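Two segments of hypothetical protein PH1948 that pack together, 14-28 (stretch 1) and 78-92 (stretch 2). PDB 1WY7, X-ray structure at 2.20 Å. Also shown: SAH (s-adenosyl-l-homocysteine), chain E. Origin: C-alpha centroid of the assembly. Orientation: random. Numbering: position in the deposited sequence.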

# COMPACT_ATOMS: atom_id res chain seq x y z
N LYS A 14 -5.82 14.60 4.94
CA LYS A 14 -7.17 15.06 5.24
C LYS A 14 -8.23 13.97 5.24
O LYS A 14 -9.36 14.20 5.66
N LEU A 15 -7.87 12.77 4.79
CA LEU A 15 -8.80 11.64 4.76
C LEU A 15 -9.08 11.12 6.16
O LEU A 15 -8.26 11.25 7.06
N LYS A 16 -10.26 10.52 6.34
CA LYS A 16 -10.65 9.97 7.63
C LYS A 16 -9.83 8.71 7.95
O LYS A 16 -9.49 7.96 7.05
N GLY A 17 -9.53 8.50 9.24
CA GLY A 17 -8.77 7.34 9.66
C GLY A 17 -9.66 6.20 10.12
O GLY A 17 -10.89 6.27 9.98
N PHE A 18 -9.06 5.15 10.67
CA PHE A 18 -9.81 3.99 11.16
C PHE A 18 -10.72 4.33 12.34
O PHE A 18 -10.31 5.05 13.25
N LYS A 19 -11.93 3.81 12.32
CA LYS A 19 -12.92 4.02 13.39
C LYS A 19 -12.41 3.45 14.72
O LYS A 19 -12.36 4.15 15.74
N ASN A 20 -12.05 2.17 14.70
CA ASN A 20 -11.53 1.50 15.89
C ASN A 20 -10.45 0.53 15.41
O ASN A 20 -10.71 -0.66 15.18
N PRO A 21 -9.22 1.03 15.26
CA PRO A 21 -8.07 0.24 14.80
C PRO A 21 -7.87 -1.09 15.50
O PRO A 21 -7.81 -1.16 16.73
N LYS A 22 -7.75 -2.15 14.70
CA LYS A 22 -7.51 -3.48 15.23
C LYS A 22 -6.00 -3.65 15.12
O LYS A 22 -5.45 -3.87 14.04
N VAL A 23 -5.31 -3.54 16.25
CA VAL A 23 -3.86 -3.63 16.24
C VAL A 23 -3.29 -4.94 15.72
O VAL A 23 -2.24 -4.94 15.08
N TRP A 24 -3.99 -6.05 15.96
CA TRP A 24 -3.50 -7.35 15.50
C TRP A 24 -3.52 -7.45 13.98
O TRP A 24 -2.99 -8.40 13.41
N LEU A 25 -4.14 -6.47 13.34
CA LEU A 25 -4.20 -6.42 11.88
C LEU A 25 -3.34 -5.24 11.40
O LEU A 25 -3.37 -4.89 10.22
N GLU A 26 -2.60 -4.64 12.33
CA GLU A 26 -1.74 -3.50 12.04
C GLU A 26 -2.50 -2.41 11.30
O GLU A 26 -2.07 -1.96 10.23
N GLN A 27 -3.62 -1.97 11.86
CA GLN A 27 -4.41 -0.93 11.20
C GLN A 27 -4.06 0.50 11.59
O GLN A 27 -4.49 1.02 12.62
N TYR A 28 -3.25 1.13 10.75
CA TYR A 28 -2.87 2.53 10.92
C TYR A 28 -2.87 3.07 9.49
O TYR A 28 -2.40 2.42 8.57
N VAL A 78 -8.42 -4.11 -1.80
CA VAL A 78 -8.50 -5.40 -1.13
C VAL A 78 -8.30 -5.15 0.35
O VAL A 78 -7.25 -4.68 0.77
N GLU A 79 -9.32 -5.49 1.13
CA GLU A 79 -9.29 -5.28 2.57
C GLU A 79 -10.15 -6.34 3.27
O GLU A 79 -11.29 -6.59 2.87
N VAL A 80 -9.61 -6.95 4.33
CA VAL A 80 -10.33 -8.00 5.06
C VAL A 80 -11.36 -7.48 6.06
O VAL A 80 -12.30 -8.19 6.41
N ASP A 81 -11.19 -6.25 6.51
CA ASP A 81 -12.07 -5.68 7.51
C ASP A 81 -13.16 -4.73 6.99
O ASP A 81 -12.88 -3.62 6.56
N LYS A 82 -14.41 -5.18 7.07
CA LYS A 82 -15.56 -4.40 6.64
C LYS A 82 -15.61 -3.01 7.26
O LYS A 82 -15.95 -2.03 6.58
N GLU A 83 -15.28 -2.92 8.54
CA GLU A 83 -15.29 -1.63 9.24
C GLU A 83 -14.32 -0.62 8.64
O GLU A 83 -14.52 0.59 8.73
N ALA A 84 -13.26 -1.13 8.02
CA ALA A 84 -12.28 -0.27 7.38
C ALA A 84 -12.86 0.16 6.04
O ALA A 84 -12.69 1.30 5.61
N VAL A 85 -13.57 -0.76 5.39
CA VAL A 85 -14.19 -0.47 4.10
C VAL A 85 -15.21 0.66 4.22
O VAL A 85 -15.36 1.45 3.29
N ASP A 86 -15.90 0.75 5.36
CA ASP A 86 -16.87 1.82 5.55
C ASP A 86 -16.19 3.18 5.39
O ASP A 86 -16.71 4.08 4.74
N VAL A 87 -15.01 3.31 5.99
CA VAL A 87 -14.23 4.55 5.91
C VAL A 87 -13.70 4.72 4.50
O VAL A 87 -13.70 5.82 3.94
N LEU A 88 -13.23 3.61 3.92
CA LEU A 88 -12.69 3.58 2.56
C LEU A 88 -13.69 4.17 1.57
O LEU A 88 -13.35 5.06 0.78
N ILE A 89 -14.92 3.66 1.60
CA ILE A 89 -15.96 4.12 0.68
C ILE A 89 -16.22 5.61 0.80
O ILE A 89 -16.40 6.30 -0.19
N GLU A 90 -16.25 6.11 2.03
CA GLU A 90 -16.50 7.52 2.23
C GLU A 90 -15.31 8.34 1.72
O GLU A 90 -15.50 9.37 1.07
N ASN A 91 -14.10 7.89 2.01
CA ASN A 91 -12.92 8.61 1.56
C ASN A 91 -12.81 8.72 0.04
O ASN A 91 -12.40 9.76 -0.48
N LEU A 92 -13.19 7.66 -0.67
CA LEU A 92 -13.13 7.65 -2.14
C LEU A 92 -14.43 8.12 -2.80
O LEU A 92 -14.64 7.90 -4.00

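A loop without regular backbone pairing can be fixed against a helix by letting helix side chains bond to its main chain while charged groups close the flanks. The packing of residues 14-28 against the helix 82-91 of PH1948 illustrates the principle, most plainly at 14-19, where the loop makes no backbone hydrogen bonds within its own stretch; 635 Å² is buried between the two stretches.

The largest share belongs to Asn91, at the last turn of the helix. Its side chain (chi1 m) points toward the loop and reads the backbone of a single residue twice: Lys16 N donates to Asn91 OD1 at 3.0 Å, and Asn91 ND2 donates to Lys16 O, also at 3.0 Å. The amide thus satisfies both main-chain polar groups of Lys16. Leu15, in the m, t rotamer, packs beside it, with Leu15 CD2 3.6 Å from Asn91 OD1. Lys16 itself lies over the helix, Lys16 CD 3.4 Å from Asn91 OD1, and folds through an m, p, t, m rotamer to bring Lys16 NZ within 3.6 Å of Glu90 OE2, a long salt bridge at the exposed margin.

One helical turn earlier, Val87 (chi1 t) supplies the apolar counterpart. Val87 CG1 lies 3.5 Å from Lys16 O and 3.5 Å from Gly17 O, so the methyl rests against main chain and also meets Lys16 CB at 3.9 Å. Further along, Ala84 CB approaches Phe18 CE2 at 3.7 Å, an apolar contact between methyl group and ring.

The N-terminal end of the helix is dominated by charge, although just before it Leu25 CD1 meets Val80 CG1 at 4.2 Å. Asp81 (chi1 t) divides its carboxylate: Asp81 OD2 caps the helix by accepting from Glu83 N at 3.0 Å, while OD1 faces the loop. Asp81 OD1 accepts from Gln27 NE2 at 3.0 Å and forms salt bridges with Lys19 NZ and Lys22 NZ, each at 3.2 Å and each weak as a hydrogen bond. Lys22 is held more tightly by Glu83 (m, t), with Glu83 OE1 2.6 Å from Lys22 NZ. Glu83 CB also packs on Lys19 CE at 3.5 Å.

Gln27 carries this network to the ligand. Gln27 OE1 accepts from Lys22 N at 2.9 Å, steadying the loop internally, and Gln27 NE2 donates to SAH O2' at 2.8 Å. SAH O2' in turn donates to Glu79 OE2 at 2.6 Å, and SAH O3' donates to Glu79 OE1 at 3.1 Å. Both stretches therefore grip one sugar.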

# COMPACT_ATOMS: atom_id res chain seq x y z
CB LYS A 14 -7.57 16.16 4.27
CG LYS A 14 -6.77 17.44 4.47
CD LYS A 14 -7.09 18.46 3.41
CE LYS A 14 -6.34 19.76 3.69
NZ LYS A 14 -6.65 20.79 2.66
CB LEU A 15 -8.23 10.49 3.92
CG LEU A 15 -8.03 10.70 2.41
CD1 LEU A 15 -7.52 9.40 1.77
CD2 LEU A 15 -9.34 11.11 1.78
CB LYS A 16 -12.14 9.63 7.62
CG LYS A 16 -13.04 10.86 7.58
CD LYS A 16 -12.76 11.72 6.34
CE LYS A 16 -13.31 13.14 6.49
NZ LYS A 16 -14.80 13.21 6.50
CB PHE A 18 -8.86 2.88 11.62
CG PHE A 18 -8.11 2.20 10.51
CD1 PHE A 18 -6.87 2.67 10.10
CD2 PHE A 18 -8.64 1.08 9.88
CE1 PHE A 18 -6.16 2.03 9.09
CE2 PHE A 18 -7.95 0.43 8.86
CZ PHE A 18 -6.70 0.91 8.46
CB LYS A 19 -14.23 3.32 13.01
CG LYS A 19 -14.16 1.77 13.06
CD LYS A 19 -13.03 1.18 12.17
CE LYS A 19 -12.59 -0.20 12.68
NZ LYS A 19 -11.52 -0.85 11.85
CB ASN A 20 -12.63 0.74 16.63
CG ASN A 20 -12.27 0.44 18.08
OD1 ASN A 20 -11.09 0.45 18.45
ND2 ASN A 20 -13.28 0.14 18.89
CB PRO A 21 -6.89 1.17 15.06
CG PRO A 21 -7.48 2.52 15.01
CD PRO A 21 -8.78 2.35 15.73
CB LYS A 22 -8.26 -4.51 14.38
CG LYS A 22 -9.78 -4.31 14.42
CD LYS A 22 -10.51 -5.13 13.36
CE LYS A 22 -12.02 -5.15 13.62
NZ LYS A 22 -12.60 -3.78 13.68
CB VAL A 23 -3.26 -3.30 17.63
CG1 VAL A 23 -1.73 -3.36 17.57
CG2 VAL A 23 -3.71 -1.91 18.07
CB TRP A 24 -4.34 -8.48 16.12
CG TRP A 24 -5.75 -8.45 15.72
CD1 TRP A 24 -6.30 -9.07 14.64
CD2 TRP A 24 -6.81 -7.77 16.39
NE1 TRP A 24 -7.65 -8.81 14.59
CE2 TRP A 24 -7.99 -8.01 15.65
CE3 TRP A 24 -6.88 -6.97 17.54
CZ2 TRP A 24 -9.23 -7.49 16.03
CZ3 TRP A 24 -8.11 -6.45 17.92
CH2 TRP A 24 -9.27 -6.71 17.16
CB LEU A 25 -5.64 -6.22 11.40
CG LEU A 25 -6.67 -7.33 11.57
CD1 LEU A 25 -7.97 -6.91 10.88
CD2 LEU A 25 -6.14 -8.62 10.95
CB GLU A 26 -0.54 -3.93 11.20
CG GLU A 26 0.41 -4.93 11.86
CD GLU A 26 1.76 -4.98 11.18
OE1 GLU A 26 2.53 -5.93 11.42
OE2 GLU A 26 2.06 -4.05 10.39
CB GLN A 27 -5.92 -1.14 11.43
CG GLN A 27 -6.48 -2.44 10.85
CD GLN A 27 -8.00 -2.54 10.97
OE1 GLN A 27 -8.60 -2.03 11.93
NE2 GLN A 27 -8.63 -3.19 10.01
CB TYR A 28 -1.48 2.67 11.58
CG TYR A 28 -0.33 2.14 10.75
CD1 TYR A 28 0.21 2.89 9.70
CD2 TYR A 28 0.19 0.86 10.97
CE1 TYR A 28 1.22 2.38 8.88
CE2 TYR A 28 1.21 0.34 10.16
CZ TYR A 28 1.71 1.11 9.12
OH TYR A 28 2.65 0.57 8.26
CB VAL A 78 -7.41 -6.37 -1.61
CG1 VAL A 78 -7.53 -7.68 -0.87
CG2 VAL A 78 -7.54 -6.60 -3.11
CB GLU A 79 -9.82 -3.88 2.88
CG GLU A 79 -10.14 -3.61 4.33
CD GLU A 79 -8.93 -3.75 5.21
OE1 GLU A 79 -7.89 -3.14 4.92
OE2 GLU A 79 -9.03 -4.48 6.21
CB VAL A 80 -9.36 -8.92 5.83
CG1 VAL A 80 -8.73 -8.16 6.99
CG2 VAL A 80 -10.09 -10.16 6.35
CB ASP A 81 -11.23 -5.00 8.58
CG ASP A 81 -12.06 -4.49 9.74
OD1 ASP A 81 -11.49 -3.85 10.64
OD2 ASP A 81 -13.29 -4.73 9.76
CB LYS A 82 -16.85 -5.15 6.98
CG LYS A 82 -18.14 -4.34 6.84
CD LYS A 82 -18.30 -3.73 5.44
CE LYS A 82 -19.74 -3.25 5.20
NZ LYS A 82 -20.26 -2.36 6.28
CB GLU A 83 -14.97 -1.84 10.71
CG GLU A 83 -16.10 -2.48 11.48
CD GLU A 83 -15.64 -2.98 12.84
OE1 GLU A 83 -15.01 -4.06 12.89
OE2 GLU A 83 -15.90 -2.28 13.84
CB ALA A 84 -10.96 -1.04 7.18
CB VAL A 85 -14.85 -1.75 3.53
CG1 VAL A 85 -15.56 -1.45 2.20
CG2 VAL A 85 -13.78 -2.81 3.31
CB ASP A 86 -17.53 1.75 6.94
CG ASP A 86 -18.32 0.48 7.16
OD1 ASP A 86 -19.04 0.05 6.23
OD2 ASP A 86 -18.23 -0.08 8.27
CB VAL A 87 -13.03 4.50 6.90
CG1 VAL A 87 -12.20 5.78 6.80
CG2 VAL A 87 -13.54 4.29 8.32
CB LEU A 88 -12.33 2.14 2.19
CG LEU A 88 -11.76 1.64 0.85
CD1 LEU A 88 -12.65 2.05 -0.31
CD2 LEU A 88 -10.38 2.16 0.66
CB ILE A 89 -17.28 3.37 0.93
CG1 ILE A 89 -17.02 1.87 0.91
CG2 ILE A 89 -18.30 3.76 -0.13
CD1 ILE A 89 -16.33 1.37 -0.31
CB GLU A 90 -16.77 7.84 3.70
CG GLU A 90 -17.44 9.19 3.88
CD GLU A 90 -17.58 9.59 5.32
OE1 GLU A 90 -18.03 8.75 6.12
OE2 GLU A 90 -17.25 10.76 5.66
CB ASN A 91 -11.65 7.97 2.13
CG ASN A 91 -11.38 8.36 3.57
OD1 ASN A 91 -11.72 9.46 3.99
ND2 ASN A 91 -10.74 7.48 4.32
CB LEU A 92 -12.80 6.25 -2.67
CG LEU A 92 -11.52 5.53 -2.22
CD1 LEU A 92 -11.23 4.39 -3.20
CD2 LEU A 92 -10.37 6.48 -2.19
N SAH E . -4.81 2.85 5.93
CA SAH E . -3.67 2.31 5.16
CB SAH E . -3.68 0.79 5.34
CG SAH E . -2.84 0.50 6.54
SD SAH E . -2.58 -1.15 7.21
C SAH E . -3.83 2.80 3.75
O SAH E . -4.55 3.82 3.55
OXT SAH E . -3.20 2.11 2.88
C5' SAH E . -3.05 -2.31 5.95
C4' SAH E . -4.41 -3.02 6.05
O4' SAH E . -4.21 -4.44 5.88
C3' SAH E . -5.13 -2.95 7.40
O3' SAH E . -6.16 -1.97 7.18
C2' SAH E . -5.76 -4.33 7.62
O2' SAH E . -7.10 -4.47 8.02
C1' SAH E . -5.39 -5.07 6.32
N9 SAH E . -5.12 -6.50 6.49
C8 SAH E . -4.46 -7.18 7.50
N7 SAH E . -4.40 -8.47 7.31
C5 SAH E . -5.05 -8.67 6.10
C6 SAH E . -5.32 -9.82 5.31
N6 SAH E . -4.92 -11.06 5.69
N1 SAH E . -6.02 -9.70 4.13
C2 SAH E . -6.41 -8.46 3.75
N3 SAH E . -6.21 -7.29 4.40
C4 SAH E . -5.51 -7.46 5.58